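Local structure of quinoline 2-oxidoreductase large subunit (Pseudomonas putida, 1T3Q) at residues A487-D492 against D520-P525; Q570-L575 against A603-A608; A46-P51 against Q132-E137; G113-V118 against H262-L267; A644-D649 against N758-H763. The protein carries the molybdenum centre and pterin cytosine dinucleotide of a molybdenum hydroxylase that probably oxidises quinoline at its 2-position. All coordinates share one frame; numbering follows the deposited sequence.

Contact 1 of 5, residues A487-D492 against D520-P525; sequences ATVRID and DVLGVP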
# COMPACT_ATOMS: atom_id res chain seq x y z
N ALA B 487 -4.51 13.53 18.47
CA ALA B 487 -3.38 13.68 17.58
C ALA B 487 -2.23 13.00 18.28
O ALA B 487 -2.21 12.89 19.50
CB ALA B 487 -3.05 15.15 17.36
N THR B 488 -1.27 12.51 17.49
CA THR B 488 -0.11 11.87 18.06
C THR B 488 1.10 12.62 17.56
O THR B 488 1.13 13.07 16.41
CB THR B 488 -0.02 10.39 17.65
OG1 THR B 488 -1.14 9.67 18.18
CG2 THR B 488 1.26 9.77 18.18
N VAL B 489 2.08 12.79 18.43
CA VAL B 489 3.30 13.48 18.08
C VAL B 489 4.47 12.67 18.60
O VAL B 489 4.50 12.30 19.78
CB VAL B 489 3.35 14.90 18.69
CG1 VAL B 489 4.72 15.53 18.43
CG2 VAL B 489 2.26 15.77 18.09
N ARG B 490 5.41 12.39 17.72
CA ARG B 490 6.60 11.65 18.08
C ARG B 490 7.81 12.47 17.69
O ARG B 490 7.85 13.03 16.59
CB ARG B 490 6.68 10.31 17.33
CG ARG B 490 8.01 9.57 17.55
CD ARG B 490 8.05 8.25 16.77
NE ARG B 490 8.13 8.49 15.33
CZ ARG B 490 7.80 7.59 14.40
NH1 ARG B 490 7.36 6.39 14.76
NH2 ARG B 490 7.89 7.90 13.12
N ILE B 491 8.77 12.56 18.59
CA ILE B 491 10.00 13.27 18.27
C ILE B 491 10.92 12.13 17.87
O ILE B 491 11.24 11.27 18.69
CB ILE B 491 10.60 13.99 19.49
CG1 ILE B 491 9.61 15.02 20.03
CG2 ILE B 491 11.91 14.67 19.08
CD1 ILE B 491 10.09 15.75 21.28
N ASP B 492 11.32 12.10 16.61
CA ASP B 492 12.20 11.05 16.14
C ASP B 492 13.59 11.25 16.75
O ASP B 492 13.98 12.37 17.09
CB ASP B 492 12.23 11.07 14.60
CG ASP B 492 10.84 10.84 14.01
OD1 ASP B 492 10.32 9.72 14.15
OD2 ASP B 492 10.26 11.78 13.43
N ASP B 520 6.16 25.18 15.66
CA ASP B 520 6.18 26.23 16.67
C ASP B 520 6.07 25.72 18.09
O ASP B 520 6.73 26.25 18.99
CB ASP B 520 5.08 27.26 16.38
CG ASP B 520 5.47 28.21 15.26
OD1 ASP B 520 4.69 29.14 14.95
OD2 ASP B 520 6.57 28.03 14.70
N VAL B 521 5.25 24.70 18.31
CA VAL B 521 5.10 24.15 19.65
C VAL B 521 6.41 23.54 20.15
O VAL B 521 6.81 23.76 21.29
CB VAL B 521 3.99 23.06 19.71
CG1 VAL B 521 3.98 22.40 21.09
CG2 VAL B 521 2.63 23.67 19.42
N LEU B 522 7.09 22.79 19.28
CA LEU B 522 8.34 22.14 19.65
C LEU B 522 9.59 22.99 19.40
O LEU B 522 10.70 22.58 19.72
CB LEU B 522 8.47 20.80 18.92
CG LEU B 522 7.51 19.71 19.42
CD1 LEU B 522 7.50 18.52 18.48
CD2 LEU B 522 7.91 19.28 20.82
N GLY B 523 9.42 24.18 18.83
CA GLY B 523 10.55 25.05 18.58
C GLY B 523 11.54 24.56 17.53
O GLY B 523 12.75 24.76 17.68
N VAL B 524 11.03 23.93 16.48
CA VAL B 524 11.88 23.41 15.41
C VAL B 524 11.38 23.91 14.06
O VAL B 524 10.24 24.37 13.94
CB VAL B 524 11.89 21.87 15.38
CG1 VAL B 524 12.49 21.32 16.66
CG2 VAL B 524 10.48 21.34 15.16
N PRO B 525 12.22 23.83 13.02
CA PRO B 525 11.82 24.28 11.69
C PRO B 525 10.66 23.43 11.18
O PRO B 525 10.62 22.23 11.43
CB PRO B 525 13.08 24.06 10.84
CG PRO B 525 14.20 24.12 11.84
CD PRO B 525 13.63 23.39 13.03

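Contact 2 of 5, residues Q570-L575 against A603-A608; sequences QLAGHL and AEVVGA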
# COMPACT_ATOMS: atom_id res chain seq x y z
N GLN B 570 12.38 18.40 30.85
CA GLN B 570 12.81 17.74 32.08
C GLN B 570 14.22 17.19 31.95
O GLN B 570 15.03 17.30 32.87
CB GLN B 570 11.86 16.59 32.43
CG GLN B 570 10.44 17.04 32.68
CD GLN B 570 9.50 15.88 32.89
OE1 GLN B 570 8.29 16.07 33.00
NE2 GLN B 570 10.04 14.67 32.95
N LEU B 571 14.52 16.58 30.82
CA LEU B 571 15.84 16.02 30.59
C LEU B 571 16.86 17.14 30.44
O LEU B 571 17.97 17.07 30.98
CB LEU B 571 15.85 15.15 29.33
CG LEU B 571 17.19 14.52 28.97
CD1 LEU B 571 17.70 13.69 30.14
CD2 LEU B 571 17.05 13.65 27.72
N ALA B 572 16.48 18.18 29.71
CA ALA B 572 17.37 19.32 29.49
C ALA B 572 17.65 20.04 30.80
O ALA B 572 18.79 20.43 31.07
CB ALA B 572 16.74 20.27 28.49
N GLY B 573 16.61 20.22 31.62
CA GLY B 573 16.79 20.89 32.89
C GLY B 573 17.72 20.11 33.80
O GLY B 573 18.49 20.69 34.57
N HIS B 574 17.65 18.79 33.70
CA HIS B 574 18.48 17.91 34.50
C HIS B 574 19.95 18.08 34.13
O HIS B 574 20.82 18.18 34.99
CB HIS B 574 18.06 16.45 34.29
CG HIS B 574 18.86 15.47 35.08
ND1 HIS B 574 18.83 15.42 36.46
CD2 HIS B 574 19.70 14.48 34.69
CE1 HIS B 574 19.62 14.45 36.89
NE2 HIS B 574 20.16 13.86 35.83
N LEU B 575 20.22 18.14 32.83
CA LEU B 575 21.59 18.30 32.34
C LEU B 575 22.12 19.72 32.52
O LEU B 575 23.31 19.91 32.76
CB LEU B 575 21.66 17.92 30.86
CG LEU B 575 21.30 16.47 30.49
CD1 LEU B 575 21.20 16.33 28.98
CD2 LEU B 575 22.36 15.53 31.06
N ALA B 603 18.39 18.28 18.93
CA ALA B 603 18.80 16.94 18.54
C ALA B 603 19.66 16.24 19.59
O ALA B 603 19.60 15.03 19.75
CB ALA B 603 19.53 16.98 17.21
N GLU B 604 20.48 17.01 20.31
CA GLU B 604 21.34 16.42 21.32
C GLU B 604 20.54 15.95 22.54
O GLU B 604 20.82 14.89 23.10
CB GLU B 604 22.42 17.42 21.76
CG GLU B 604 23.39 16.83 22.78
CD GLU B 604 24.52 17.79 23.15
OE1 GLU B 604 25.36 17.42 24.00
OE2 GLU B 604 24.56 18.91 22.59
N VAL B 605 19.55 16.74 22.96
CA VAL B 605 18.73 16.36 24.10
C VAL B 605 17.91 15.12 23.73
O VAL B 605 17.86 14.15 24.47
CB VAL B 605 17.76 17.48 24.52
CG1 VAL B 605 16.96 17.05 25.75
CG2 VAL B 605 18.53 18.76 24.82
N VAL B 606 17.28 15.18 22.56
CA VAL B 606 16.48 14.06 22.08
C VAL B 606 17.36 12.83 21.95
O VAL B 606 16.95 11.73 22.33
CB VAL B 606 15.83 14.40 20.71
CG1 VAL B 606 15.14 13.16 20.12
CG2 VAL B 606 14.83 15.53 20.89
N GLY B 607 18.56 13.01 21.41
CA GLY B 607 19.47 11.89 21.26
C GLY B 607 19.69 11.19 22.59
O GLY B 607 19.66 9.96 22.68
N ALA B 608 19.91 11.99 23.64
CA ALA B 608 20.13 11.46 24.98
C ALA B 608 18.87 10.80 25.55
O ALA B 608 18.96 9.81 26.26
CB ALA B 608 20.60 12.59 25.92

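Contact 3 of 5, residues A46-P51 against Q132-E137; sequences ASLRSP and QLIQVE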
# COMPACT_ATOMS: atom_id res chain seq x y z
N ALA B 46 -21.51 -0.84 -10.59
CA ALA B 46 -22.35 0.10 -11.33
C ALA B 46 -23.71 0.00 -10.66
O ALA B 46 -24.03 -1.03 -10.08
CB ALA B 46 -22.45 -0.28 -12.79
N SER B 47 -24.50 1.06 -10.75
CA SER B 47 -25.81 1.05 -10.11
C SER B 47 -27.00 1.32 -11.02
O SER B 47 -26.90 2.06 -12.00
CB SER B 47 -25.83 2.09 -8.98
OG SER B 47 -24.82 1.83 -8.02
N LEU B 48 -28.12 0.69 -10.70
CA LEU B 48 -29.37 0.92 -11.41
C LEU B 48 -30.15 1.73 -10.39
O LEU B 48 -30.26 1.33 -9.23
CB LEU B 48 -30.10 -0.39 -11.71
CG LEU B 48 -31.52 -0.19 -12.27
CD1 LEU B 48 -31.44 0.61 -13.58
CD2 LEU B 48 -32.18 -1.54 -12.51
N ARG B 49 -30.68 2.87 -10.82
CA ARG B 49 -31.42 3.74 -9.91
C ARG B 49 -32.89 3.88 -10.25
O ARG B 49 -33.33 3.56 -11.36
CB ARG B 49 -30.76 5.12 -9.92
CG ARG B 49 -29.31 5.07 -9.51
CD ARG B 49 -28.57 6.36 -9.81
NE ARG B 49 -27.16 6.21 -9.44
CZ ARG B 49 -26.68 6.41 -8.22
NH1 ARG B 49 -27.49 6.78 -7.23
NH2 ARG B 49 -25.39 6.21 -7.98
N SER B 50 -33.65 4.36 -9.27
CA SER B 50 -35.07 4.57 -9.42
C SER B 50 -35.36 5.72 -10.37
O SER B 50 -34.73 6.78 -10.30
CB SER B 50 -35.70 4.87 -8.05
OG SER B 50 -37.03 5.34 -8.19
N PRO B 51 -36.30 5.51 -11.31
CA PRO B 51 -36.65 6.55 -12.27
C PRO B 51 -37.87 7.32 -11.76
O PRO B 51 -38.38 8.22 -12.43
CB PRO B 51 -36.94 5.75 -13.53
CG PRO B 51 -37.62 4.54 -12.97
CD PRO B 51 -36.80 4.19 -11.75
N GLN B 132 -28.17 -2.34 -17.43
CA GLN B 132 -29.24 -2.04 -18.38
C GLN B 132 -30.05 -3.29 -18.73
O GLN B 132 -31.08 -3.20 -19.38
CB GLN B 132 -28.67 -1.44 -19.66
CG GLN B 132 -27.95 -0.13 -19.47
CD GLN B 132 -27.73 0.59 -20.78
OE1 GLN B 132 -28.53 1.43 -21.19
NE2 GLN B 132 -26.65 0.24 -21.47
N LEU B 133 -29.57 -4.46 -18.30
CA LEU B 133 -30.26 -5.71 -18.60
C LEU B 133 -31.24 -6.08 -17.50
O LEU B 133 -32.07 -6.97 -17.68
CB LEU B 133 -29.25 -6.85 -18.78
CG LEU B 133 -28.35 -6.74 -20.01
CD1 LEU B 133 -27.42 -7.93 -20.07
CD2 LEU B 133 -29.22 -6.67 -21.27
N ILE B 134 -31.15 -5.39 -16.37
CA ILE B 134 -32.02 -5.65 -15.24
C ILE B 134 -33.43 -5.17 -15.56
O ILE B 134 -33.62 -4.07 -16.07
CB ILE B 134 -31.51 -4.93 -13.97
CG1 ILE B 134 -30.08 -5.40 -13.66
CG2 ILE B 134 -32.44 -5.21 -12.79
CD1 ILE B 134 -29.43 -4.68 -12.49
N GLN B 135 -34.41 -6.01 -15.26
CA GLN B 135 -35.81 -5.67 -15.51
C GLN B 135 -36.50 -5.39 -14.18
O GLN B 135 -36.56 -6.25 -13.30
CB GLN B 135 -36.50 -6.83 -16.23
CG GLN B 135 -35.84 -7.23 -17.55
N VAL B 136 -37.03 -4.18 -14.05
CA VAL B 136 -37.72 -3.77 -12.83
C VAL B 136 -39.14 -3.30 -13.14
O VAL B 136 -39.36 -2.54 -14.08
CB VAL B 136 -36.98 -2.61 -12.12
CG1 VAL B 136 -37.64 -2.32 -10.78
CG2 VAL B 136 -35.51 -2.96 -11.93
N GLU B 137 -40.10 -3.77 -12.35
CA GLU B 137 -41.48 -3.35 -12.53
C GLU B 137 -41.85 -2.45 -11.36
O GLU B 137 -41.73 -2.85 -10.20
CB GLU B 137 -42.43 -4.56 -12.58

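Contact 4 of 5, residues G113-V118 against H262-L267; sequences GEIVAV and HPEELL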
# COMPACT_ATOMS: atom_id res chain seq x y z
N GLY B 113 -33.23 8.43 -8.32
CA GLY B 113 -31.80 8.30 -8.11
C GLY B 113 -31.42 7.31 -7.03
O GLY B 113 -30.26 6.93 -6.92
N GLU B 114 -32.39 6.89 -6.22
CA GLU B 114 -32.09 5.92 -5.16
C GLU B 114 -31.66 4.62 -5.83
O GLU B 114 -32.20 4.25 -6.86
CB GLU B 114 -33.31 5.67 -4.28
CG GLU B 114 -33.01 4.87 -3.02
CD GLU B 114 -34.17 4.84 -2.05
OE1 GLU B 114 -33.92 4.70 -0.83
OE2 GLU B 114 -35.34 4.96 -2.50
N ILE B 115 -30.68 3.94 -5.25
CA ILE B 115 -30.19 2.70 -5.83
C ILE B 115 -31.18 1.56 -5.61
O ILE B 115 -31.69 1.38 -4.51
CB ILE B 115 -28.83 2.31 -5.21
CG1 ILE B 115 -27.86 3.50 -5.29
CG2 ILE B 115 -28.25 1.12 -5.96
CD1 ILE B 115 -26.57 3.29 -4.51
N VAL B 116 -31.47 0.80 -6.67
CA VAL B 116 -32.40 -0.32 -6.56
C VAL B 116 -31.67 -1.63 -6.83
O VAL B 116 -32.17 -2.71 -6.50
CB VAL B 116 -33.59 -0.17 -7.54
CG1 VAL B 116 -34.30 1.14 -7.28
CG2 VAL B 116 -33.11 -0.25 -8.97
N ALA B 117 -30.50 -1.54 -7.43
CA ALA B 117 -29.69 -2.71 -7.73
C ALA B 117 -28.26 -2.32 -8.04
O ALA B 117 -28.00 -1.24 -8.56
CB ALA B 117 -30.29 -3.47 -8.92
N VAL B 118 -27.32 -3.20 -7.70
CA VAL B 118 -25.92 -2.95 -7.98
C VAL B 118 -25.32 -4.14 -8.72
O VAL B 118 -25.71 -5.30 -8.49
CB VAL B 118 -25.09 -2.70 -6.69
CG1 VAL B 118 -25.48 -1.37 -6.08
CG2 VAL B 118 -25.30 -3.84 -5.69
N HIS B 262 -21.85 7.48 2.99
CA HIS B 262 -22.62 7.17 1.79
C HIS B 262 -22.99 5.70 1.74
O HIS B 262 -22.22 4.84 2.15
CB HIS B 262 -21.82 7.50 0.53
CG HIS B 262 -21.07 8.79 0.61
ND1 HIS B 262 -21.69 10.01 0.78
CD2 HIS B 262 -19.74 9.05 0.58
CE1 HIS B 262 -20.78 10.96 0.85
NE2 HIS B 262 -19.58 10.40 0.73
N PRO B 263 -24.20 5.39 1.25
CA PRO B 263 -24.60 3.99 1.17
C PRO B 263 -23.52 3.19 0.43
O PRO B 263 -23.18 2.08 0.82
CB PRO B 263 -25.91 4.06 0.38
CG PRO B 263 -26.51 5.33 0.88
CD PRO B 263 -25.32 6.29 0.91
N GLU B 264 -22.96 3.78 -0.63
CA GLU B 264 -21.94 3.10 -1.41
C GLU B 264 -20.69 2.71 -0.62
O GLU B 264 -20.06 1.70 -0.94
CB GLU B 264 -21.55 3.94 -2.63
CG GLU B 264 -22.66 4.10 -3.65
CD GLU B 264 -23.50 5.35 -3.44
OE1 GLU B 264 -23.73 5.74 -2.28
OE2 GLU B 264 -23.96 5.93 -4.45
N GLU B 265 -20.33 3.48 0.40
CA GLU B 265 -19.16 3.14 1.20
C GLU B 265 -19.41 1.82 1.92
O GLU B 265 -18.52 0.97 2.02
CB GLU B 265 -18.85 4.24 2.23
CG GLU B 265 -18.37 5.53 1.59
CD GLU B 265 -18.16 6.65 2.60
OE1 GLU B 265 -17.02 7.16 2.69
OE2 GLU B 265 -19.13 7.03 3.29
N LEU B 266 -20.63 1.63 2.40
CA LEU B 266 -20.96 0.40 3.09
C LEU B 266 -21.05 -0.71 2.05
O LEU B 266 -20.54 -1.81 2.26
CB LEU B 266 -22.29 0.53 3.84
CG LEU B 266 -22.33 1.60 4.94
CD1 LEU B 266 -23.69 1.56 5.63
CD2 LEU B 266 -21.22 1.34 5.94
N LEU B 267 -21.68 -0.41 0.92
CA LEU B 267 -21.86 -1.40 -0.13
C LEU B 267 -20.56 -2.01 -0.63
O LEU B 267 -20.47 -3.22 -0.76
CB LEU B 267 -22.66 -0.82 -1.29
CG LEU B 267 -24.15 -0.60 -1.00
CD1 LEU B 267 -24.78 0.21 -2.11
CD2 LEU B 267 -24.86 -1.96 -0.85

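Contact 5 of 5, residues A644-D649 against N758-H763; sequences AIVEID and NDALAH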
# COMPACT_ATOMS: atom_id res chain seq x y z
N ALA B 644 -20.23 43.38 -1.99
CA ALA B 644 -20.18 43.04 -3.39
C ALA B 644 -20.84 44.14 -4.21
O ALA B 644 -21.79 44.78 -3.76
CB ALA B 644 -20.89 41.72 -3.64
N ILE B 645 -20.30 44.37 -5.40
CA ILE B 645 -20.86 45.34 -6.31
C ILE B 645 -21.26 44.56 -7.55
O ILE B 645 -20.45 43.82 -8.11
CB ILE B 645 -19.84 46.43 -6.70
CG1 ILE B 645 -19.54 47.31 -5.48
CG2 ILE B 645 -20.40 47.28 -7.83
CD1 ILE B 645 -18.53 48.42 -5.74
N VAL B 646 -22.52 44.68 -7.94
CA VAL B 646 -23.03 43.97 -9.11
C VAL B 646 -23.56 44.96 -10.12
O VAL B 646 -24.02 46.05 -9.77
CB VAL B 646 -24.17 42.99 -8.75
CG1 VAL B 646 -23.70 41.98 -7.71
CG2 VAL B 646 -25.38 43.75 -8.25
N GLU B 647 -23.48 44.59 -11.39
CA GLU B 647 -23.98 45.42 -12.47
C GLU B 647 -25.00 44.60 -13.25
O GLU B 647 -24.69 43.50 -13.70
CB GLU B 647 -22.84 45.84 -13.41
CG GLU B 647 -23.34 46.53 -14.67
CD GLU B 647 -22.23 46.73 -15.69
OE1 GLU B 647 -21.41 47.65 -15.51
OE2 GLU B 647 -22.19 45.96 -16.68
N ILE B 648 -26.20 45.14 -13.38
CA ILE B 648 -27.27 44.46 -14.10
C ILE B 648 -27.62 45.25 -15.36
O ILE B 648 -27.86 46.45 -15.29
CB ILE B 648 -28.54 44.34 -13.24
CG1 ILE B 648 -28.23 43.56 -11.96
CG2 ILE B 648 -29.65 43.68 -14.03
CD1 ILE B 648 -29.38 43.54 -10.97
N ASP B 649 -27.64 44.58 -16.51
CA ASP B 649 -27.98 45.23 -17.77
C ASP B 649 -29.50 45.41 -17.81
O ASP B 649 -30.24 44.44 -17.70
CB ASP B 649 -27.53 44.37 -18.95
CG ASP B 649 -27.68 45.08 -20.28
OD1 ASP B 649 -26.81 45.90 -20.62
OD2 ASP B 649 -28.68 44.83 -20.98
N ASN B 758 -30.44 43.57 -4.87
CA ASN B 758 -31.56 44.33 -4.34
C ASN B 758 -31.27 45.83 -4.31
O ASN B 758 -32.15 46.64 -4.59
CB ASN B 758 -31.93 43.81 -2.96
CG ASN B 758 -32.82 42.58 -3.04
OD1 ASN B 758 -34.02 42.69 -3.27
ND2 ASN B 758 -32.22 41.41 -2.88
N ASP B 759 -30.03 46.19 -3.98
CA ASP B 759 -29.66 47.60 -3.95
C ASP B 759 -29.74 48.15 -5.37
O ASP B 759 -30.19 49.28 -5.59
CB ASP B 759 -28.24 47.77 -3.43
CG ASP B 759 -27.86 49.23 -3.24
OD1 ASP B 759 -28.55 49.92 -2.45
OD2 ASP B 759 -26.89 49.70 -3.87
N ALA B 760 -29.31 47.34 -6.33
CA ALA B 760 -29.31 47.75 -7.74
C ALA B 760 -30.72 48.03 -8.26
O ALA B 760 -30.92 48.95 -9.05
CB ALA B 760 -28.65 46.66 -8.59
N LEU B 761 -31.68 47.23 -7.82
CA LEU B 761 -33.06 47.38 -8.27
C LEU B 761 -33.97 48.16 -7.33
O LEU B 761 -35.14 48.37 -7.63
CB LEU B 761 -33.66 45.99 -8.51
CG LEU B 761 -32.88 45.08 -9.47
CD1 LEU B 761 -33.51 43.70 -9.50
CD2 LEU B 761 -32.86 45.71 -10.86
N ALA B 762 -33.42 48.59 -6.20
CA ALA B 762 -34.20 49.34 -5.22
C ALA B 762 -34.97 50.52 -5.81
O ALA B 762 -36.13 50.73 -5.48
CB ALA B 762 -33.30 49.82 -4.09
N HIS B 763 -34.33 51.29 -6.69
CA HIS B 763 -34.99 52.45 -7.27
C HIS B 763 -36.24 52.11 -8.09
O HIS B 763 -37.06 52.99 -8.36
CB HIS B 763 -34.00 53.25 -8.13
CG HIS B 763 -33.63 52.58 -9.42
ND1 HIS B 763 -32.86 51.44 -9.47
CD2 HIS B 763 -33.90 52.91 -10.70
CE1 HIS B 763 -32.67 51.10 -10.73
NE2 HIS B 763 -33.30 51.97 -11.50

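Contact 1 of 5, residues A487-D492 against D520-P525
Val-489 begins the contact between strand 486-491 and the end of helix 510-522. Its CG1 stands anti to the backbone N (chi1 174°) and meets CD1 of Leu-522 at 4.1 Å, the two side chains reaching toward each other tip to tip. Arg-490 turns its side chain to the other side of the strand. There its NE lies 2.8 Å from OD1 of Asp-492, a salt bridge whose hydrogen bond is weak because the N-H points well off the line to the acceptor. Ile-491 faces the helix again and crosses the leucine at a slant, its CD1 4.2 Å from Leu-522 CD2. The two methyls of one leucine are thus shared between alternate residues of the strand, and Val-497 of the next strand touches the same leucine. Directly after it, Gly-523 takes the positive phi of a Schellman motif and ends the helix. On the polar side, Asp-492 OD1 also bridges to Arg-230 of the second subunit, which draws two arginines round one carboxylate. The strand and the residue after it therefore separate their chemistry: buried apolar contacts toward the helix, and ionic ones, which probably favour a charged carboxylate, toward the second subunit.

Contact 2 of 5, residues Q570-L575 against A603-A608
Leu-571 and Val-605 meet through similar first torsions: the leucine CG lies anti to its own N (chi1 178°), as does the valine CG1 (chi1 -178°). The second torsion of Leu-571 leaves CD2 as the extended branch, anti to CA, which carries it across to the other helix. There CD2 approaches Val-605 CG1 at 3.9 Å and lies 3.4 Å from the carbonyl O of Val-605, so the methyl rests against backbone as well as side chain. The two side chains do not meet end on; they slide past each other in opposite directions. One turn further along, the CB of Ala-608 comes within 4.1 Å of the same CD2. Ala-572 supplies a second, smaller surface, its CB 4.2 Å from Val-605 CG1. The valine methyl is thereby seated between a leucine and an alanine that follow one another in sequence. The helices cross almost perpendicularly, at 99°, with their segment axes 9.9 Å apart. Around this crossing, Val-590 of strand 589-592 packs on Ala-572 and Val-605, while Met-600 of strand 599-601 touches Val-605 and Leu-575. Short strands of the intervening chain thus complete the apolar core between the long helix 549-576 and helix 602-611.

Contact 3 of 5, residues A46-P51 against Q132-E137
Leu-48 makes this contact with a single methyl, CD2, which lies 3.7 Å from CG2 of Ile-134 and equally 3.7 Å from CG2 of Val-136. Its conformation explains the reach: CG is extended opposite the backbone N (chi1 171°), and the second torsion (59° to CD1) leaves CD2 anti to CA, pointing between the two branched residues. The partners present their methyls differently. In Ile-134, CG2 is the branch anti to N, and it runs beside the leucine, the two side chains sliding past each other in opposite senses. CB of the isoleucine is almost as near, 3.8 Å from Leu-48 CD2, so the methyl rests along the branch point and not merely on its end. In Val-136, by contrast, CG2 is the branch anti to the carbonyl carbon; it comes at the leucine tip to tip. Ile-134 and Val-136, two residues apart, both face Leu-48, whereas Gln-135 between them points away, the alternation expected of extended chain. No hydrogen bond joins the two segments. Ile-60 of strand 55-61 packs on both Ile-134 and Val-136, and Val-116 of the neighbouring strand lies against Leu-48. The leucine thus bridges two sheets, the mixed one that holds strand 43-49 and the small antiparallel one that ends with strand 135-140; both segments belong to the alpha/beta hammerhead domain of the aldehyde oxidase and xanthine dehydrogenase family.

Contact 4 of 5, residues G113-V118 against H262-L267
A classic beta bulge, with Val-116 and Ala-117 both opposite Leu-48, lies near the start of strand 115-121, which helix 263-275 packs against. It sits between Ile-115 and Val-118, and the extra residue is consistent with two positions three apart both pointing toward the helix. Leu-267 receives them together: its CD1 is 4.3 Å from Ile-115 CD1 and also 4.3 Å from Val-118 CG1. The isoleucine has a polar neighbour as well. Glu-264 bends at its second torsion (chi2 93°), which swings the carboxylate over to the strand and leaves Glu-264 OE2 3.7 Å from Ile-115 CD1. This is van der Waals contact between a methyl and a carboxylate, whose OE2 has Arg-49 and Arg-204 as long, weak ion partners. At the start of the helix, Glu-265 OE2 accepts a nearly straight bond from the N-cap nitrogen, His-262 N, at 2.8 Å. The N-H arrives on the anti side, 25° out of the carboxylate plane, giving the half of a capping box in which the third helical residue holds the N-cap. Helix and strand run in roughly the same direction, 25° apart. Leu-104, from a loop, touches both Ile-115 and Leu-267, while Leu-266 packs on helix 226-237 and strand 43-49 flanks the bulged strand in the mixed sheet.

Contact 5 of 5, residues A644-D649 against N758-H763
Ile-648 and Leu-761 cross at about a right angle, the isoleucine projecting from strand 636-649 and the leucine from the end of helix 744-761. CD1 of Ile-648 does the touching: it lies 4.1 Å from CD2 of Leu-761 and 4.1 Å from its CG, so the methyl rests against the fork of the leucine instead of on one branch alone. The isoleucine reaches this far because its CG1 stands anti to the carbonyl carbon (chi1 -60°) and the chain then runs on extended (chi2 173°). The leucine starts out directed along the contact, and only its outer part turns in to the strand. Ala-760 differs: its CB points toward the strand and meets Ile-648 CD1 at 4.0 Å, which places the isoleucine methyl against two successive residues of the helix. A looser approach, 4.4 Å between Val-646 CG2 and the CB of Ala-760, extends the surface two residues back along the strand. Every touching residue is buried and apolar, and the small alanine lets strand and helix come near, with CA atoms of Ile-648 and Ala-760 7.4 Å apart. The same helix continues along the strand, Val-757 touching Ile-648, Ala-756 touching Val-646 and Ala-752 touching Ala-644. This repeated fit of even-numbered strand residues on one helix is the familiar packing of an alpha helix on the face of a beta sheet, here the mixed sheet in which strand 636-649 lies between strands 454-467 and 655-665.

How the contacts relate
The five contacts form two neighbouring pairs and one distant member. Contacts 1 and 2, with centres 15 Å apart, meet where Ile-491 packs on Val-606; helix 549-576 carries one segment of contact 2 and packs on strand residues of contact 1. Contacts 3 and 4, 12 Å apart, share a sheet: strands 43-49 and 115-121 are neighbours, and just beyond their ends Ser-50 N lies 2.8 Å from Glu-114 O, a probable hydrogen bond. Contact 5 stands alone, its centre 52 Å from contact 1 and 44 Å from contact 4. No contact segment includes a residue of the molybdenum pocket, though in sequence Glu-743 immediately precedes helix 744-761 of contact 5, and Tyr-545 and Ala-546 lie just before helix 549-576.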